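PDB 4IO2: glutamate receptor 1 from Adineta vaga, which probably works as a glutamate-gated ion channel, represented here by its extracellular ligand-binding domain with L-glutamate held in the cleft. Local coordinates for residues I128-R136 / G172-D180. Residues are numbered along the deposited sequence; the frame is centred on the assembly and turned at random.
Sequences IPYNRIGIR and GIIDVSFMD. With GLU (glutamic acid), chain E.
Ile135 CD1 lies over one face of the Phe178 ring, a CH-pi contact 3.9 Å from the ring centroid. Nearby, Val176 spreads its two methyls, CG1 against Ile128 CD1 and CG2 beside Ile133 CG1; branched aliphatic chains suit this buried layer, to which Leu123 of helix 120-125 adds. Gly134 leaves room for Ile174 CD1, 3.8 Å from Gly134 CA, where a CB would clash. Gly134 N donates to Val176 O (2.9 Å), while Ser177 OG, turned anti to its own backbone N (chi1 -170°), donates to Gly134 O from above the carbonyl plane. The two strands, bridged once at Ile133 and Val176, splay apart in the second lobe (D2) of the bilobed periplasmic-binding-protein fold, their ends delivering Arg136 and Asp180 to the ligand. Arg136 NH2 bonds both Phe178 O, on a lone pair, and OE2 of the bound glutamate; Asp180 OD2 accepts from the ligand's amino N. At the far end Arg132, bent at chi3 (58°), salt-bridges Asp175 side-on: its coplanar NE and NH2 reach OD2 and OD1, both at 2.9 Å, guanidinium and carboxylate planes 55° apart. Arg132 NH2 also donates to Gly172 O (2.7 Å), and Asp175 OD1 salt-bridges Arg112. A leucine in place of Arg132 would probably cost Asp175 one of its two arginines and Gly172 O this donor.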
loop_
_atom_site.group_PDB
_atom_site.type_symbol
_atom_site.label_atom_id
_atom_site.label_comp_id
_atom_site.label_asym_id
_atom_site.label_seq_id
_atom_site.Cartn_x
_atom_site.Cartn_y
_atom_site.Cartn_z
ATOM N N ILE A 128 -24.537 6.658 -19.728
ATOM C CA ILE A 128 -25.342 6.697 -18.515
ATOM C C ILE A 128 -25.437 8.175 -18.146
ATOM O O ILE A 128 -24.400 8.822 -17.971
ATOM C CB ILE A 128 -24.627 5.951 -17.336
ATOM C CG1 ILE A 128 -24.243 4.532 -17.753
ATOM C CG2 ILE A 128 -25.518 5.920 -16.106
ATOM C CD1 ILE A 128 -23.733 3.692 -16.614
ATOM N N PRO A 129 -26.669 8.720 -18.041
ATOM C CA PRO A 129 -26.765 10.092 -17.521
ATOM C C PRO A 129 -26.137 10.147 -16.138
ATOM O O PRO A 129 -26.101 9.123 -15.471
ATOM C CB PRO A 129 -28.277 10.324 -17.401
ATOM C CG PRO A 129 -28.923 9.253 -18.261
ATOM C CD PRO A 129 -27.991 8.085 -18.201
ATOM N N TYR A 130 -25.660 11.313 -15.722
ATOM C CA TYR A 130 -25.060 11.482 -14.395
ATOM C C TYR A 130 -25.968 10.999 -13.278
ATOM O O TYR A 130 -25.480 10.357 -12.319
ATOM C CB TYR A 130 -24.738 12.943 -14.150
ATOM C CG TYR A 130 -23.747 13.539 -15.125
ATOM C CD1 TYR A 130 -22.462 13.041 -15.240
ATOM C CD2 TYR A 130 -24.126 14.583 -15.968
ATOM C CE1 TYR A 130 -21.551 13.598 -16.120
ATOM C CE2 TYR A 130 -23.217 15.157 -16.857
ATOM C CZ TYR A 130 -21.928 14.639 -16.928
ATOM O OH TYR A 130 -20.999 15.170 -17.797
ATOM N N ASN A 131 -27.262 11.295 -13.358
ATOM C CA ASN A 131 -28.194 10.879 -12.313
ATOM C C ASN A 131 -28.535 9.379 -12.268
ATOM O O ASN A 131 -29.345 8.923 -11.425
ATOM C CB ASN A 131 -29.472 11.606 -12.376
ATOM C CG ASN A 131 -30.195 11.593 -11.056
ATOM O OD1 ASN A 131 -29.617 11.819 -10.018
ATOM N ND2 ASN A 131 -31.471 11.439 -11.116
ATOM N N ARG A 132 -27.973 8.609 -13.206
ATOM C CA ARG A 132 -28.056 7.164 -13.066
ATOM C C ARG A 132 -26.787 6.510 -12.532
ATOM O O ARG A 132 -26.690 5.276 -12.455
ATOM C CB ARG A 132 -28.524 6.558 -14.375
ATOM C CG ARG A 132 -29.973 7.057 -14.693
ATOM C CD ARG A 132 -30.803 6.276 -15.706
ATOM N NE ARG A 132 -30.947 4.877 -15.297
ATOM C CZ ARG A 132 -31.905 4.365 -14.519
ATOM N NH1 ARG A 132 -32.885 5.079 -14.034
ATOM N NH2 ARG A 132 -31.838 3.082 -14.199
ATOM N N ILE A 133 -25.841 7.368 -12.145
ATOM C CA ILE A 133 -24.703 6.916 -11.355
ATOM C C ILE A 133 -24.923 7.230 -9.854
ATOM O O ILE A 133 -24.937 8.384 -9.481
ATOM C CB ILE A 133 -23.422 7.589 -11.889
ATOM C CG1 ILE A 133 -23.267 7.350 -13.407
ATOM C CG2 ILE A 133 -22.189 7.104 -11.092
ATOM C CD1 ILE A 133 -22.230 8.230 -14.024
ATOM N N GLY A 134 -25.138 6.215 -9.004
ATOM C CA GLY A 134 -25.348 6.436 -7.571
ATOM C C GLY A 134 -24.016 6.464 -6.828
ATOM O O GLY A 134 -23.124 5.676 -7.109
ATOM N N ILE A 135 -23.867 7.440 -5.942
ATOM C CA ILE A 135 -22.661 7.572 -5.146
ATOM C C ILE A 135 -23.016 7.778 -3.673
ATOM O O ILE A 135 -23.781 8.644 -3.331
ATOM C CB ILE A 135 -21.786 8.749 -5.649
ATOM C CG1 ILE A 135 -21.274 8.533 -7.096
ATOM C CG2 ILE A 135 -20.611 9.011 -4.656
ATOM C CD1 ILE A 135 -20.207 7.533 -7.299
ATOM N N ARG A 136 -22.429 6.963 -2.796
ATOM C CA ARG A 136 -22.557 7.149 -1.350
ATOM C C ARG A 136 -21.784 8.374 -0.865
ATOM O O ARG A 136 -20.557 8.482 -0.988
ATOM C CB ARG A 136 -22.101 5.900 -0.605
ATOM C CG ARG A 136 -23.026 4.714 -0.784
ATOM C CD ARG A 136 -22.386 3.440 -0.252
ATOM N NE ARG A 136 -21.312 3.005 -1.164
ATOM C CZ ARG A 136 -20.244 2.320 -0.844
ATOM N NH1 ARG A 136 -20.004 2.024 0.445
ATOM N NH2 ARG A 136 -19.415 1.918 -1.789
ATOM N N GLY A 172 -33.986 -0.383 -10.195
ATOM C CA GLY A 172 -33.793 0.261 -11.479
ATOM C C GLY A 172 -33.724 1.774 -11.441
ATOM O O GLY A 172 -33.871 2.451 -12.469
ATOM N N ILE A 173 -33.400 2.333 -10.265
ATOM C CA ILE A 173 -33.311 3.778 -10.122
ATOM C C ILE A 173 -31.937 4.270 -10.578
ATOM O O ILE A 173 -31.800 5.371 -11.107
ATOM C CB ILE A 173 -33.494 4.191 -8.663
ATOM C CG1 ILE A 173 -34.900 3.834 -8.195
ATOM C CG2 ILE A 173 -33.264 5.679 -8.477
ATOM C CD1 ILE A 173 -35.076 3.880 -6.698
ATOM N N ILE A 174 -30.906 3.477 -10.308
ATOM C CA ILE A 174 -29.588 3.757 -10.864
ATOM C C ILE A 174 -29.089 2.556 -11.648
ATOM O O ILE A 174 -29.595 1.426 -11.478
ATOM C CB ILE A 174 -28.572 4.121 -9.730
ATOM C CG1 ILE A 174 -28.508 3.001 -8.670
ATOM C CG2 ILE A 174 -28.982 5.447 -9.117
ATOM C CD1 ILE A 174 -27.468 3.294 -7.524
ATOM N N ASP A 175 -28.118 2.778 -12.513
ATOM C CA ASP A 175 -27.527 1.674 -13.280
ATOM C C ASP A 175 -26.204 1.206 -12.711
ATOM O O ASP A 175 -25.833 0.053 -12.928
ATOM C CB ASP A 175 -27.339 2.092 -14.747
ATOM C CG ASP A 175 -28.658 2.320 -15.471
ATOM O OD1 ASP A 175 -29.608 1.537 -15.230
ATOM O OD2 ASP A 175 -28.714 3.343 -16.192
ATOM N N VAL A 176 -25.465 2.085 -12.016
ATOM C CA VAL A 176 -24.160 1.724 -11.477
ATOM C C VAL A 176 -23.944 2.450 -10.163
ATOM O O VAL A 176 -24.531 3.496 -9.889
ATOM C CB VAL A 176 -22.995 2.073 -12.428
ATOM C CG1 VAL A 176 -23.065 1.302 -13.723
ATOM C CG2 VAL A 176 -22.972 3.589 -12.706
ATOM N N SER A 177 -23.070 1.883 -9.333
ATOM C CA SER A 177 -22.413 2.646 -8.264
ATOM C C SER A 177 -20.958 2.181 -8.189
ATOM O O SER A 177 -20.512 1.382 -9.032
ATOM C CB SER A 177 -23.133 2.439 -6.933
ATOM O OG SER A 177 -22.642 3.350 -5.934
ATOM N N PHE A 178 -20.190 2.732 -7.225
ATOM C CA PHE A 178 -18.794 2.351 -7.003
ATOM C C PHE A 178 -18.728 1.712 -5.625
ATOM O O PHE A 178 -19.461 2.111 -4.703
ATOM C CB PHE A 178 -17.886 3.590 -6.920
ATOM C CG PHE A 178 -17.817 4.450 -8.162
ATOM C CD1 PHE A 178 -18.205 3.972 -9.394
ATOM C CD2 PHE A 178 -17.339 5.755 -8.073
ATOM C CE1 PHE A 178 -18.128 4.779 -10.512
ATOM C CE2 PHE A 178 -17.233 6.550 -9.183
ATOM C CZ PHE A 178 -17.642 6.060 -10.405
ATOM N N MET A 179 -17.842 0.752 -5.473
ATOM C CA MET A 179 -17.664 0.054 -4.194
ATOM C C MET A 179 -16.261 -0.500 -4.106
ATOM O O MET A 179 -15.695 -0.943 -5.089
ATOM C CB MET A 179 -18.708 -1.032 -4.058
ATOM C CG MET A 179 -18.722 -1.676 -2.709
ATOM S SD MET A 179 -20.140 -2.850 -2.589
ATOM C CE MET A 179 -19.956 -3.370 -0.865
ATOM N N ASP A 180 -15.654 -0.398 -2.932
ATOM C CA ASP A 180 -14.356 -1.016 -2.696
ATOM C C ASP A 180 -14.378 -2.482 -3.092
ATOM O O ASP A 180 -15.345 -3.195 -2.834
ATOM C CB ASP A 180 -13.990 -0.965 -1.231
ATOM C CG ASP A 180 -13.676 0.424 -0.710
ATOM O OD1 ASP A 180 -13.299 1.331 -1.514
ATOM O OD2 ASP A 180 -13.756 0.540 0.535
HETATM N N GLU E . -13.375 2.844 1.999
HETATM C CA GLU E . -14.379 3.862 1.674
HETATM C C GLU E . -14.033 5.181 2.360
HETATM O O GLU E . -13.163 5.185 3.270
HETATM C CB GLU E . -15.795 3.441 2.079
HETATM C CG GLU E . -16.310 2.129 1.476
HETATM C CD GLU E . -16.603 2.160 -0.024
HETATM O OE1 GLU E . -16.543 3.238 -0.613
HETATM O OE2 GLU E . -16.970 1.093 -0.583
HETATM O OXT GLU E . -14.618 6.223 1.983
HETATM O O HOH W 1 -31.816 8.142 -11.560
HETATM O O HOH W 2 -35.267 5.031 -13.068
HETATM O O HOH W 3 -21.063 4.533 -3.707
#